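Putative modification methylase (Thermus thermophilus, PDB 2ZIG) probably transfers a methyl group from S-adenosyl-L-methionine to the N4 amino group of cytosine in DNA, as a member of the N(4)/N(6)-methyltransferase family. Local coordinates at residues Val21-Val26 with Glu287-Ala292; Glu82-Leu87 with Gln173-Gly178; Asn130-Ile135 with Phe201-Asp206; Gln184-Lys189 with Val235-Leu240; Leu224-Val229 with Ala253-Arg258. All blocks are in the same frame, centred on the assembly; numbering follows the deposited sequence.

Contact 1: residues Val21-Val26 with Glu287-Ala292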
# COMPACT_ATOMS: atom_id res chain seq x y z
N VAL B 21 9.79 6.39 33.97
CA VAL B 21 11.08 6.70 33.30
C VAL B 21 10.97 6.49 31.80
O VAL B 21 10.46 5.47 31.33
CB VAL B 21 12.24 5.82 33.85
CG1 VAL B 21 13.49 6.02 33.03
CG2 VAL B 21 12.52 6.19 35.30
N HIS B 22 11.44 7.48 31.05
CA HIS B 22 11.43 7.43 29.60
C HIS B 22 12.89 7.37 29.21
O HIS B 22 13.67 8.22 29.62
CB HIS B 22 10.76 8.68 29.06
CG HIS B 22 9.35 8.85 29.53
ND1 HIS B 22 8.96 9.87 30.37
CD2 HIS B 22 8.25 8.09 29.33
CE1 HIS B 22 7.67 9.73 30.66
NE2 HIS B 22 7.22 8.66 30.04
N ARG B 23 13.25 6.36 28.42
CA ARG B 23 14.65 6.19 28.03
C ARG B 23 14.90 6.16 26.53
O ARG B 23 14.07 5.71 25.75
CB ARG B 23 15.18 4.89 28.64
CG ARG B 23 14.65 4.62 30.05
CD ARG B 23 15.00 3.22 30.51
NE ARG B 23 16.40 3.10 30.94
CZ ARG B 23 16.88 3.62 32.07
NH1 ARG B 23 18.16 3.46 32.38
NH2 ARG B 23 16.08 4.29 32.89
N LEU B 24 16.06 6.66 26.14
CA LEU B 24 16.47 6.67 24.75
C LEU B 24 17.88 6.09 24.73
O LEU B 24 18.80 6.66 25.33
CB LEU B 24 16.48 8.10 24.20
CG LEU B 24 16.45 8.32 22.68
CD1 LEU B 24 17.06 9.67 22.37
CD2 LEU B 24 17.19 7.25 21.95
N HIS B 25 18.06 4.95 24.08
CA HIS B 25 19.37 4.32 23.99
C HIS B 25 20.07 4.78 22.73
O HIS B 25 19.45 4.92 21.68
CB HIS B 25 19.25 2.81 23.96
CG HIS B 25 18.69 2.21 25.21
ND1 HIS B 25 19.49 1.61 26.16
CD2 HIS B 25 17.42 2.12 25.67
CE1 HIS B 25 18.73 1.17 27.15
NE2 HIS B 25 17.47 1.47 26.88
N VAL B 26 21.37 5.02 22.85
CA VAL B 26 22.14 5.45 21.69
C VAL B 26 22.96 4.28 21.22
O VAL B 26 23.80 3.77 21.95
CB VAL B 26 23.09 6.61 22.05
CG1 VAL B 26 23.92 6.99 20.83
CG2 VAL B 26 22.28 7.80 22.53
N GLU B 287 15.82 10.19 29.58
CA GLU B 287 17.14 9.72 29.96
C GLU B 287 17.83 9.10 28.74
O GLU B 287 17.32 8.14 28.16
CB GLU B 287 17.04 8.68 31.07
CG GLU B 287 18.40 8.35 31.67
CD GLU B 287 18.36 7.14 32.59
OE1 GLU B 287 19.36 6.92 33.30
OE2 GLU B 287 17.34 6.43 32.60
N VAL B 288 18.97 9.66 28.36
CA VAL B 288 19.73 9.16 27.22
C VAL B 288 20.87 8.27 27.69
O VAL B 288 21.75 8.72 28.43
CB VAL B 288 20.31 10.31 26.40
CG1 VAL B 288 21.13 9.76 25.23
CG2 VAL B 288 19.19 11.21 25.90
N LEU B 289 20.86 7.01 27.25
CA LEU B 289 21.90 6.07 27.64
C LEU B 289 22.83 5.76 26.48
O LEU B 289 22.46 5.02 25.56
CB LEU B 289 21.27 4.77 28.12
CG LEU B 289 20.21 4.88 29.21
CD1 LEU B 289 19.72 3.49 29.56
CD2 LEU B 289 20.79 5.56 30.43
N ASP B 290 24.04 6.32 26.52
CA ASP B 290 25.04 6.08 25.47
C ASP B 290 25.58 4.67 25.59
O ASP B 290 26.78 4.47 25.78
CB ASP B 290 26.20 7.09 25.57
CG ASP B 290 25.81 8.50 25.13
OD1 ASP B 290 25.45 8.69 23.94
OD2 ASP B 290 25.87 9.42 25.97
N GLY B 291 24.69 3.69 25.49
CA GLY B 291 25.10 2.30 25.59
C GLY B 291 25.89 2.00 26.85
O GLY B 291 25.41 2.22 27.96
N ALA B 292 27.11 1.49 26.66
CA ALA B 292 27.99 1.16 27.78
C ALA B 292 28.28 2.38 28.63
O ALA B 292 29.23 3.13 28.37
CB ALA B 292 29.29 0.56 27.25
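Four backbone hydrogen bonds join Val21-Val26 to Glu287-Ala292 as parallel neighbours. His22 O takes the N-H of Glu287, Leu24 N gives to Glu287 O at 2.8 Å, Leu24 O takes Leu289 N at 2.8 Å, and Val26 N closes the ladder on Leu289 O. On one face of the pair Arg23 and Glu287 run side by side. Their charged ends form a salt bridge, but OE2 of Glu287 sits implausibly close to the guanidinium, so the detail of the pairing is doubtful. Leu289, on the same face, sends CD1 to His25 CE1 at 3.5 Å. The pair makes up one border of the mixed sheet of this Rossmann-like methyltransferase: 286-289 is one of the two outermost strands within the chain, and 22-26 lies between it and 259-264. Leu24 and Val288 lie on the other face, and Val26, directed toward the partner segment, brings CG2 to Val288 CG1 at 3.5 Å; this CG1 is the branch anti to the backbone N (chi1 178°). Helix 267-280 packs over this side, with Ala270 against both Leu24 and Val26. Leu24 also touches Glu264, which binds S-adenosyl-L-methionine in a structure of this protein, so this face comes close to the cofactor site.

Contact 2: residues Glu82-Leu87 with Gln173-Gly178; sequences EVFRLL and QRKPGG
The C-terminal end of helix 66-86 meets the chain leaving strand 167-174 at a surface part of the methyltransferase domain, where a lysine from beyond the strand bonds to carbonyls at the helix end. Lys175 carries the contact. Its side chain is fully extended, with CG anti to the backbone N (chi1 174°), and it reaches across the last turn of the helix to two carbonyls. NZ donates to Phe84 O at 3.0 Å, in the plane of that carbonyl, and to Leu87 O at 2.8 Å, from a position tilted 20° from the plane. On the way the aliphatic chain crosses the Phe84 ring at about a right angle. CG of Lys175 sits over one ring face, 4.1 Å from the centroid and offset toward the rim, a CH-pi contact. Leu87 slides past the lysine in the opposite direction, its CB 3.9 Å from Lys175 CD. Pro176 adds CD against Phe84 CE2 at 4.0 Å. Phe128 meets the Phe84 ring edge-to-face and also touches Leu87, while Pro176 packs on Arg109 of the second subunit. One ammonium group thus serves two carbonyl oxygens at the end of a helix, where the helix dipole would probably favour a positive charge, and the methylenes leading to it pack on both an aromatic ring and a leucine.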
# COMPACT_ATOMS: atom_id res chain seq x y z
N GLU B 82 13.59 -8.46 16.06
CA GLU B 82 13.67 -8.18 17.48
C GLU B 82 12.35 -7.59 17.97
O GLU B 82 11.88 -7.93 19.06
CB GLU B 82 14.80 -7.18 17.78
CG GLU B 82 16.20 -7.78 17.70
CD GLU B 82 16.32 -9.05 18.52
OE1 GLU B 82 15.95 -9.04 19.71
OE2 GLU B 82 16.79 -10.07 17.97
N VAL B 83 11.75 -6.71 17.17
CA VAL B 83 10.48 -6.11 17.54
C VAL B 83 9.45 -7.21 17.77
O VAL B 83 8.70 -7.18 18.74
CB VAL B 83 9.94 -5.17 16.43
CG1 VAL B 83 8.45 -4.83 16.70
CG2 VAL B 83 10.77 -3.89 16.39
N PHE B 84 9.42 -8.20 16.88
CA PHE B 84 8.46 -9.28 17.02
C PHE B 84 8.66 -10.03 18.33
O PHE B 84 7.70 -10.51 18.95
CB PHE B 84 8.59 -10.24 15.84
CG PHE B 84 7.61 -11.38 15.87
CD1 PHE B 84 7.91 -12.56 16.55
CD2 PHE B 84 6.38 -11.27 15.24
CE1 PHE B 84 6.99 -13.61 16.60
CE2 PHE B 84 5.46 -12.32 15.29
CZ PHE B 84 5.77 -13.49 15.97
N ARG B 85 9.91 -10.12 18.76
CA ARG B 85 10.25 -10.81 19.99
C ARG B 85 9.93 -9.96 21.22
O ARG B 85 9.46 -10.47 22.24
CB ARG B 85 11.73 -11.19 19.97
CG ARG B 85 12.09 -12.36 20.83
CD ARG B 85 12.87 -11.91 22.03
NE ARG B 85 14.00 -11.07 21.65
CZ ARG B 85 14.77 -10.44 22.52
NH1 ARG B 85 14.54 -10.56 23.82
NH2 ARG B 85 15.76 -9.66 22.10
N LEU B 86 10.18 -8.66 21.11
CA LEU B 86 9.92 -7.73 22.21
C LEU B 86 8.43 -7.51 22.42
O LEU B 86 7.95 -7.37 23.55
CB LEU B 86 10.60 -6.39 21.91
CG LEU B 86 12.07 -6.17 22.27
CD1 LEU B 86 12.88 -7.43 22.07
CD2 LEU B 86 12.62 -5.03 21.43
N LEU B 87 7.68 -7.47 21.33
CA LEU B 87 6.24 -7.25 21.38
C LEU B 87 5.52 -8.31 22.22
O LEU B 87 5.87 -9.49 22.18
CB LEU B 87 5.69 -7.25 19.95
CG LEU B 87 4.81 -6.11 19.43
CD1 LEU B 87 5.40 -4.75 19.75
CD2 LEU B 87 4.64 -6.29 17.93
N GLN B 173 1.31 -4.14 11.72
CA GLN B 173 1.75 -5.52 11.81
C GLN B 173 1.57 -6.01 13.24
O GLN B 173 2.28 -5.57 14.14
CB GLN B 173 3.21 -5.61 11.38
CG GLN B 173 3.43 -5.12 9.95
CD GLN B 173 2.65 -5.93 8.95
OE1 GLN B 173 1.84 -5.39 8.19
NE2 GLN B 173 2.88 -7.24 8.94
N ARG B 174 0.63 -6.92 13.43
CA ARG B 174 0.32 -7.46 14.75
C ARG B 174 0.98 -8.79 15.06
O ARG B 174 1.04 -9.68 14.21
CB ARG B 174 -1.19 -7.60 14.91
CG ARG B 174 -1.65 -8.00 16.31
CD ARG B 174 -3.15 -7.78 16.48
NE ARG B 174 -3.94 -8.63 15.60
CZ ARG B 174 -5.25 -8.51 15.42
NH1 ARG B 174 -5.90 -9.32 14.60
NH2 ARG B 174 -5.93 -7.57 16.07
N LYS B 175 1.48 -8.91 16.29
CA LYS B 175 2.10 -10.15 16.73
C LYS B 175 0.98 -11.02 17.26
O LYS B 175 0.34 -10.68 18.26
CB LYS B 175 3.11 -9.91 17.85
CG LYS B 175 3.67 -11.21 18.44
CD LYS B 175 4.67 -10.95 19.55
CE LYS B 175 5.23 -12.26 20.07
NZ LYS B 175 6.24 -12.05 21.14
N PRO B 176 0.70 -12.15 16.60
CA PRO B 176 -0.37 -13.03 17.06
C PRO B 176 -0.05 -13.60 18.44
O PRO B 176 0.99 -13.28 19.02
CB PRO B 176 -0.41 -14.11 15.98
CG PRO B 176 1.02 -14.21 15.60
CD PRO B 176 1.46 -12.77 15.50
N GLY B 177 -0.95 -14.43 18.96
CA GLY B 177 -0.70 -15.03 20.26
C GLY B 177 -1.79 -14.78 21.29
O GLY B 177 -1.70 -15.24 22.42
N GLY B 178 -2.83 -14.05 20.89
CA GLY B 178 -3.90 -13.77 21.82
C GLY B 178 -4.11 -12.28 22.00
O GLY B 178 -3.24 -11.48 21.67

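Contact 3: residues Asn130-Ile135 with Phe201-Asp206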
# COMPACT_ATOMS: atom_id res chain seq x y z
N ASN B 130 -0.73 -9.40 9.08
CA ASN B 130 -0.94 -8.12 8.44
C ASN B 130 -2.35 -7.57 8.67
O ASN B 130 -3.33 -8.28 8.52
CB ASN B 130 -0.68 -8.23 6.93
CG ASN B 130 -0.98 -6.95 6.21
OD1 ASN B 130 -2.03 -6.81 5.59
ND2 ASN B 130 -0.07 -5.98 6.30
N LEU B 131 -2.41 -6.30 9.06
CA LEU B 131 -3.68 -5.62 9.27
C LEU B 131 -3.76 -4.54 8.18
O LEU B 131 -2.76 -4.26 7.50
CB LEU B 131 -3.71 -4.99 10.66
CG LEU B 131 -4.33 -5.77 11.83
CD1 LEU B 131 -4.11 -7.25 11.69
CD2 LEU B 131 -3.74 -5.24 13.14
N ASN B 132 -4.93 -3.94 8.00
CA ASN B 132 -5.06 -2.91 7.00
C ASN B 132 -4.27 -1.67 7.38
O ASN B 132 -4.28 -1.23 8.53
CB ASN B 132 -6.53 -2.53 6.79
CG ASN B 132 -7.17 -3.32 5.67
OD1 ASN B 132 -6.51 -3.65 4.69
ND2 ASN B 132 -8.45 -3.62 5.81
N PRO B 133 -3.55 -1.09 6.43
CA PRO B 133 -2.78 0.10 6.80
C PRO B 133 -3.74 1.27 6.81
O PRO B 133 -4.89 1.13 6.40
CB PRO B 133 -1.79 0.23 5.66
CG PRO B 133 -2.63 -0.19 4.49
CD PRO B 133 -3.33 -1.44 5.01
N ILE B 134 -3.24 2.40 7.28
CA ILE B 134 -4.00 3.63 7.28
C ILE B 134 -3.24 4.51 6.28
O ILE B 134 -2.00 4.53 6.26
CB ILE B 134 -4.02 4.31 8.67
CG1 ILE B 134 -4.99 3.56 9.59
CG2 ILE B 134 -4.45 5.77 8.53
CD1 ILE B 134 -4.99 4.06 11.04
N ILE B 135 -3.98 5.20 5.42
CA ILE B 135 -3.39 6.06 4.42
C ILE B 135 -3.25 7.47 4.97
O ILE B 135 -4.24 8.11 5.31
CB ILE B 135 -4.25 6.15 3.13
CG1 ILE B 135 -4.40 4.76 2.51
CG2 ILE B 135 -3.60 7.12 2.13
CD1 ILE B 135 -3.09 4.01 2.37
N PHE B 201 -10.18 6.03 14.02
CA PHE B 201 -10.35 4.72 13.41
C PHE B 201 -11.04 4.73 12.05
O PHE B 201 -12.20 4.34 11.92
CB PHE B 201 -11.08 3.78 14.37
CG PHE B 201 -10.25 3.36 15.55
CD1 PHE B 201 -10.19 4.14 16.70
CD2 PHE B 201 -9.47 2.20 15.48
CE1 PHE B 201 -9.36 3.78 17.77
CE2 PHE B 201 -8.63 1.84 16.54
CZ PHE B 201 -8.57 2.63 17.68
N ARG B 202 -10.31 5.20 11.05
CA ARG B 202 -10.79 5.24 9.68
C ARG B 202 -9.55 4.93 8.85
O ARG B 202 -8.44 5.04 9.36
CB ARG B 202 -11.36 6.61 9.33
CG ARG B 202 -10.40 7.76 9.55
CD ARG B 202 -11.03 9.04 9.04
NE ARG B 202 -12.23 9.40 9.78
CZ ARG B 202 -13.36 9.82 9.22
NH1 ARG B 202 -14.41 10.14 9.98
NH2 ARG B 202 -13.46 9.91 7.90
N GLN B 203 -9.72 4.54 7.60
CA GLN B 203 -8.56 4.16 6.81
C GLN B 203 -7.77 5.29 6.16
O GLN B 203 -6.65 5.08 5.71
CB GLN B 203 -8.97 3.11 5.76
CG GLN B 203 -7.79 2.59 4.95
CD GLN B 203 -7.99 1.18 4.40
OE1 GLN B 203 -9.06 0.84 3.90
NE2 GLN B 203 -6.95 0.38 4.48
N ILE B 204 -8.32 6.50 6.13
CA ILE B 204 -7.60 7.62 5.55
C ILE B 204 -7.58 8.83 6.48
O ILE B 204 -8.62 9.26 6.99
CB ILE B 204 -8.22 8.03 4.18
CG1 ILE B 204 -8.15 6.85 3.22
CG2 ILE B 204 -7.46 9.22 3.57
CD1 ILE B 204 -8.73 7.13 1.84
N TRP B 205 -6.38 9.35 6.75
CA TRP B 205 -6.21 10.52 7.59
C TRP B 205 -5.82 11.68 6.68
O TRP B 205 -4.72 11.68 6.12
CB TRP B 205 -5.11 10.30 8.64
CG TRP B 205 -5.49 9.33 9.74
CD1 TRP B 205 -6.71 8.75 9.94
CD2 TRP B 205 -4.65 8.87 10.80
NE1 TRP B 205 -6.68 7.96 11.05
CE2 TRP B 205 -5.43 8.01 11.61
CE3 TRP B 205 -3.31 9.09 11.15
CZ2 TRP B 205 -4.91 7.37 12.75
CZ3 TRP B 205 -2.79 8.45 12.28
CH2 TRP B 205 -3.60 7.60 13.07
N ASP B 206 -6.70 12.66 6.54
CA ASP B 206 -6.41 13.80 5.67
C ASP B 206 -6.39 15.12 6.43
O ASP B 206 -6.34 16.19 5.82
CB ASP B 206 -7.44 13.88 4.54
CG ASP B 206 -8.84 14.19 5.04
OD1 ASP B 206 -9.07 14.16 6.26
OD2 ASP B 206 -9.72 14.46 4.19
O HOH W 1 -6.05 -2.15 2.32
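Ile134 lays its CG2 methyl over one face of the Trp205 indole, 3.8 Å from the centroid of the five-membered ring and only 5° off the ring normal. This CH-pi contact follows from CG2 standing anti to the backbone N of Ile134; CG1 lies beside that N, and CD1, attached to it, touches Trp205 CZ2 at 3.7 Å. The indole nitrogen is held by Phe200 O, and Arg227 makes a cation-pi contact with the ring. In Gln203, chi1 (-176°) sets CG anti to the backbone N, and the extended chain beyond, crossing Pro133 obliquely, carries NE2 to Pro133 O at 2.9 Å, tilted 19° from the carbonyl plane. OE1 of the same amide accepts from Glu166 N of the second subunit, so both ends of this buried amide have partners. A water held by Asn132 OD1 is a further, weak partner of NE2. Strand 204-205 runs parallel to 129-137 at one border of the Rossmann-like methyltransferase sheet, and this border meets the second subunit. Here Ile135 N gives to Gln203 O at 2.7 Å and Ile135 O takes Trp205 N at 2.9 Å. On the face away from the indole, Ile135 CB packs on Ile204 CG1 at 4.0 Å. His137 of the second subunit lies against Ile204, and Leu224, Leu228 and Met231 of helix 222-232 pack around Trp205.

Contact 4: residues Gln184-Lys189 with Val235-Leu240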
# COMPACT_ATOMS: atom_id res chain seq x y z
N GLN B 184 -8.76 -2.29 34.78
CA GLN B 184 -9.95 -1.47 34.63
C GLN B 184 -9.60 0.00 34.47
O GLN B 184 -10.17 0.69 33.63
CB GLN B 184 -10.88 -1.62 35.83
CG GLN B 184 -12.00 -2.63 35.63
CD GLN B 184 -12.93 -2.25 34.50
OE1 GLN B 184 -13.48 -1.15 34.47
NE2 GLN B 184 -13.13 -3.17 33.56
N GLU B 185 -8.67 0.49 35.27
CA GLU B 185 -8.30 1.89 35.18
C GLU B 185 -7.58 2.15 33.85
O GLU B 185 -7.62 3.27 33.34
CB GLU B 185 -7.41 2.30 36.35
CG GLU B 185 -6.02 1.71 36.33
CD GLU B 185 -5.03 2.51 37.16
OE1 GLU B 185 -3.87 2.05 37.31
OE2 GLU B 185 -5.40 3.61 37.65
N GLN B 186 -6.94 1.13 33.30
CA GLN B 186 -6.26 1.30 32.02
C GLN B 186 -7.30 1.50 30.93
O GLN B 186 -7.15 2.36 30.06
CB GLN B 186 -5.38 0.09 31.69
CG GLN B 186 -3.95 0.19 32.23
CD GLN B 186 -3.06 -0.94 31.74
OE1 GLN B 186 -3.45 -2.10 31.76
NE2 GLN B 186 -1.85 -0.60 31.30
N ARG B 187 -8.36 0.71 30.99
CA ARG B 187 -9.43 0.81 30.01
C ARG B 187 -10.13 2.16 30.18
O ARG B 187 -10.36 2.88 29.21
CB ARG B 187 -10.43 -0.33 30.21
CG ARG B 187 -9.84 -1.71 30.03
CD ARG B 187 -10.90 -2.76 30.28
NE ARG B 187 -12.09 -2.49 29.48
CZ ARG B 187 -13.32 -2.85 29.82
NH1 ARG B 187 -14.34 -2.55 29.03
NH2 ARG B 187 -13.54 -3.50 30.96
N GLU B 188 -10.45 2.49 31.43
CA GLU B 188 -11.11 3.75 31.74
C GLU B 188 -10.30 4.97 31.34
O GLU B 188 -10.85 5.95 30.85
CB GLU B 188 -11.42 3.83 33.24
CG GLU B 188 -12.68 3.10 33.63
CD GLU B 188 -12.91 3.07 35.13
OE1 GLU B 188 -14.06 2.84 35.54
OE2 GLU B 188 -11.93 3.26 35.89
N LYS B 189 -8.99 4.92 31.55
CA LYS B 189 -8.11 6.05 31.22
C LYS B 189 -7.69 6.10 29.76
O LYS B 189 -7.14 7.10 29.30
CB LYS B 189 -6.85 6.01 32.10
CG LYS B 189 -7.09 6.19 33.59
CD LYS B 189 -7.24 7.66 33.96
CE LYS B 189 -7.23 7.85 35.47
NZ LYS B 189 -5.99 7.28 36.09
N VAL B 235 -2.69 3.49 28.78
CA VAL B 235 -1.90 4.30 29.69
C VAL B 235 -1.01 3.31 30.46
O VAL B 235 -1.47 2.23 30.84
CB VAL B 235 -2.80 5.06 30.69
CG1 VAL B 235 -1.96 5.81 31.69
CG2 VAL B 235 -3.70 6.03 29.94
N GLY B 236 0.25 3.65 30.66
CA GLY B 236 1.14 2.74 31.37
C GLY B 236 1.92 1.78 30.48
O GLY B 236 2.97 1.29 30.90
N ASP B 237 1.43 1.51 29.27
CA ASP B 237 2.12 0.61 28.34
C ASP B 237 3.48 1.17 27.92
O ASP B 237 3.75 2.36 28.09
CB ASP B 237 1.31 0.38 27.07
CG ASP B 237 0.09 -0.50 27.28
OD1 ASP B 237 -0.03 -1.12 28.36
OD2 ASP B 237 -0.73 -0.57 26.35
N VAL B 238 4.30 0.31 27.34
CA VAL B 238 5.62 0.68 26.85
C VAL B 238 5.54 0.89 25.33
O VAL B 238 5.15 -0.02 24.60
CB VAL B 238 6.67 -0.43 27.13
CG1 VAL B 238 8.04 -0.00 26.59
CG2 VAL B 238 6.75 -0.70 28.64
N VAL B 239 5.91 2.08 24.89
CA VAL B 239 5.89 2.42 23.47
C VAL B 239 7.32 2.54 23.00
O VAL B 239 8.11 3.30 23.56
CB VAL B 239 5.15 3.76 23.22
CG1 VAL B 239 5.22 4.13 21.73
CG2 VAL B 239 3.69 3.65 23.65
N LEU B 240 7.66 1.79 21.95
CA LEU B 240 9.02 1.79 21.43
C LEU B 240 9.18 2.31 20.01
O LEU B 240 8.35 2.02 19.15
CB LEU B 240 9.60 0.38 21.49
CG LEU B 240 10.87 0.17 20.67
CD1 LEU B 240 12.01 0.99 21.26
CD2 LEU B 240 11.24 -1.29 20.66
O HOH W 2 1.32 -1.52 30.48
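The turn ahead of strand 238-241 passes helix 184-190 with Val235 nearest to Gln186, their CA atoms 5.8 Å apart, and Gly236 takes a positive phi of 92° on the way into the strand. Gln186 makes a direct hydrogen bond to this turn. Its CG stands anti to the carbonyl carbon, beside the backbone N (chi1 -89°), and the chain then extends, letting NE2 donate to Val235 O at 2.9 Å. The oxygen lies close to the amide plane, and the bond runs nearly along the C=O axis. OE1 of the same amide accepts from Thr183 N, which fixes the rotation of the group from its other end. The carboxylate of Asp237 is turned 85° from this amide. A water that donates to Asp237 OD1 at 2.5 Å also accepts a weak bond from Gln186 NE2, while Phe234 N bonds to OD2 and Arg180 forms a salt bridge with OD1. Val235 puts CG2 against CB of Lys189, one turn further along the helix, at 3.8 Å. Ser190 OG ties in here too, bonded to Val235 N and Gln186 O. The contact lies on the surface, away from the cofactor site: helix 184-190 rests on the loop between helix 222-232 and strand 238-241, and that strand continues inward between 41-46 and 259-264.

Contact 5: residues Leu224-Val229 with Ala253-Arg258; sequences LAERLV and AARWGR
Val229 supplies the tightly packed part of this contact, and Glu226, one helical turn earlier, its more open part. CG1 of Val229, anti to the backbone N (chi1 171°), meets the bent chain of Arg258 at CD, 3.6 Å away, and the two side chains slide past each other in opposite directions. CG2 faces Ala253 more loosely, 4.1 Å from its CA. Arg258 is held in turn: NH1 donates to Trp256 O at 2.6 Å, with the oxygen in the guanidinium plane, and NH2 bonds to Ser233 O. The segment 253-258 is the C-terminal end of helix 248-255, closed by a Schellman motif. Arg258 N returns to Ala253 O at 3.0 Å, and Gly257, with positive phi, is the C-prime residue whose N-H reaches Ala254 O weakly. Toward the surface, Glu226 extends OE2 to two donors. Arg255 NE gives a salt-bridged hydrogen bond of 2.7 Å, with OE2 at the edge of the guanidinium, and Trp256 NE1 adds a weak one of 3.4 Å, its ring 84° from the carboxylate plane. Arg255 also uses NH2 for Glu280 O, while Arg230 makes a cation-pi contact with the Trp256 ring.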
# COMPACT_ATOMS: atom_id res chain seq x y z
N LEU B 224 0.40 12.94 14.64
CA LEU B 224 0.21 11.64 14.01
C LEU B 224 0.67 10.54 14.99
O LEU B 224 0.05 9.49 15.10
CB LEU B 224 0.99 11.58 12.71
CG LEU B 224 0.82 10.37 11.78
CD1 LEU B 224 1.34 10.71 10.40
CD2 LEU B 224 1.57 9.17 12.32
N ALA B 225 1.76 10.80 15.70
CA ALA B 225 2.26 9.81 16.65
C ALA B 225 1.32 9.71 17.86
O ALA B 225 1.03 8.61 18.34
CB ALA B 225 3.67 10.18 17.11
N GLU B 226 0.83 10.85 18.34
CA GLU B 226 -0.06 10.83 19.50
C GLU B 226 -1.33 10.05 19.20
O GLU B 226 -1.84 9.34 20.05
CB GLU B 226 -0.41 12.25 19.94
CG GLU B 226 0.78 13.02 20.46
CD GLU B 226 0.44 14.44 20.81
OE1 GLU B 226 -0.21 15.11 19.98
OE2 GLU B 226 0.81 14.90 21.91
N ARG B 227 -1.83 10.20 17.98
CA ARG B 227 -3.04 9.50 17.57
C ARG B 227 -2.81 7.99 17.61
O ARG B 227 -3.65 7.23 18.10
CB ARG B 227 -3.43 9.98 16.17
CG ARG B 227 -4.82 9.59 15.70
CD ARG B 227 -5.19 10.30 14.39
NE ARG B 227 -5.50 11.72 14.57
CZ ARG B 227 -6.00 12.51 13.62
NH1 ARG B 227 -6.25 12.03 12.40
NH2 ARG B 227 -6.30 13.78 13.89
N LEU B 228 -1.66 7.54 17.11
CA LEU B 228 -1.35 6.11 17.09
C LEU B 228 -1.20 5.56 18.51
O LEU B 228 -1.74 4.49 18.83
CB LEU B 228 -0.08 5.86 16.27
CG LEU B 228 -0.27 6.17 14.77
CD1 LEU B 228 1.07 6.18 14.03
CD2 LEU B 228 -1.23 5.13 14.17
N VAL B 229 -0.49 6.29 19.37
CA VAL B 229 -0.31 5.85 20.75
C VAL B 229 -1.68 5.67 21.41
O VAL B 229 -1.95 4.63 22.02
CB VAL B 229 0.51 6.88 21.56
CG1 VAL B 229 0.49 6.50 23.05
CG2 VAL B 229 1.94 6.91 21.07
N ALA B 253 4.34 9.49 23.19
CA ALA B 253 4.08 8.48 24.21
C ALA B 253 4.00 9.10 25.61
O ALA B 253 3.03 8.90 26.34
CB ALA B 253 5.16 7.42 24.17
N ALA B 254 5.03 9.86 25.98
CA ALA B 254 5.07 10.48 27.30
C ALA B 254 3.94 11.48 27.54
O ALA B 254 3.42 11.57 28.65
CB ALA B 254 6.41 11.14 27.51
N ARG B 255 3.57 12.24 26.52
CA ARG B 255 2.51 13.23 26.69
C ARG B 255 1.18 12.55 26.99
O ARG B 255 0.28 13.18 27.55
CB ARG B 255 2.36 14.09 25.44
CG ARG B 255 3.50 15.07 25.21
CD ARG B 255 3.41 15.65 23.81
NE ARG B 255 2.19 16.42 23.60
CZ ARG B 255 2.02 17.67 24.01
NH1 ARG B 255 0.87 18.30 23.78
NH2 ARG B 255 3.00 18.28 24.65
N TRP B 256 1.06 11.28 26.64
CA TRP B 256 -0.17 10.53 26.89
C TRP B 256 -0.11 9.44 27.95
O TRP B 256 -0.85 8.47 27.89
CB TRP B 256 -0.71 9.97 25.57
CG TRP B 256 -1.27 11.06 24.75
CD1 TRP B 256 -0.59 11.88 23.89
CD2 TRP B 256 -2.59 11.60 24.86
NE1 TRP B 256 -1.40 12.91 23.48
CE2 TRP B 256 -2.63 12.77 24.06
CE3 TRP B 256 -3.74 11.22 25.56
CZ2 TRP B 256 -3.77 13.56 23.95
CZ3 TRP B 256 -4.88 12.01 25.44
CH2 TRP B 256 -4.89 13.16 24.65
N GLY B 257 0.77 9.60 28.92
CA GLY B 257 0.85 8.62 29.98
C GLY B 257 1.36 7.23 29.63
O GLY B 257 1.03 6.26 30.32
N ARG B 258 2.12 7.10 28.54
CA ARG B 258 2.71 5.82 28.17
C ARG B 258 4.20 5.93 28.46
O ARG B 258 4.75 7.03 28.46
CB ARG B 258 2.51 5.51 26.68
CG ARG B 258 1.20 4.85 26.33
CD ARG B 258 0.03 5.80 26.51
NE ARG B 258 -1.19 5.25 25.93
CZ ARG B 258 -2.39 5.81 26.04
NH1 ARG B 258 -2.53 6.94 26.73
NH2 ARG B 258 -3.44 5.25 25.46

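How the contacts relate
From the N terminus, strand 22-26 pairs with the last strand of the chain, so contact 1 closes a loop that encloses all the others and completes one border of the sheet. Contact 2 joins the end of helix 66-86 to the exit of strand 167-174. Contact 3 opens inside that loop and closes beyond it, crossing contact 2 and bringing in the strand at the opposite border. Contact 4, which contact 3 also crosses, ties helix 184-190 to the loop before strand 238-241; contact 5 crosses it in turn, joining helix 222-232 to the end of helix 248-255. Contacts 4 and 5 meet through a probable hydrogen bond from Gly236 N to Gly257 O. Contact 5 further touches contact 3 through Trp205 and contact 1 through His22.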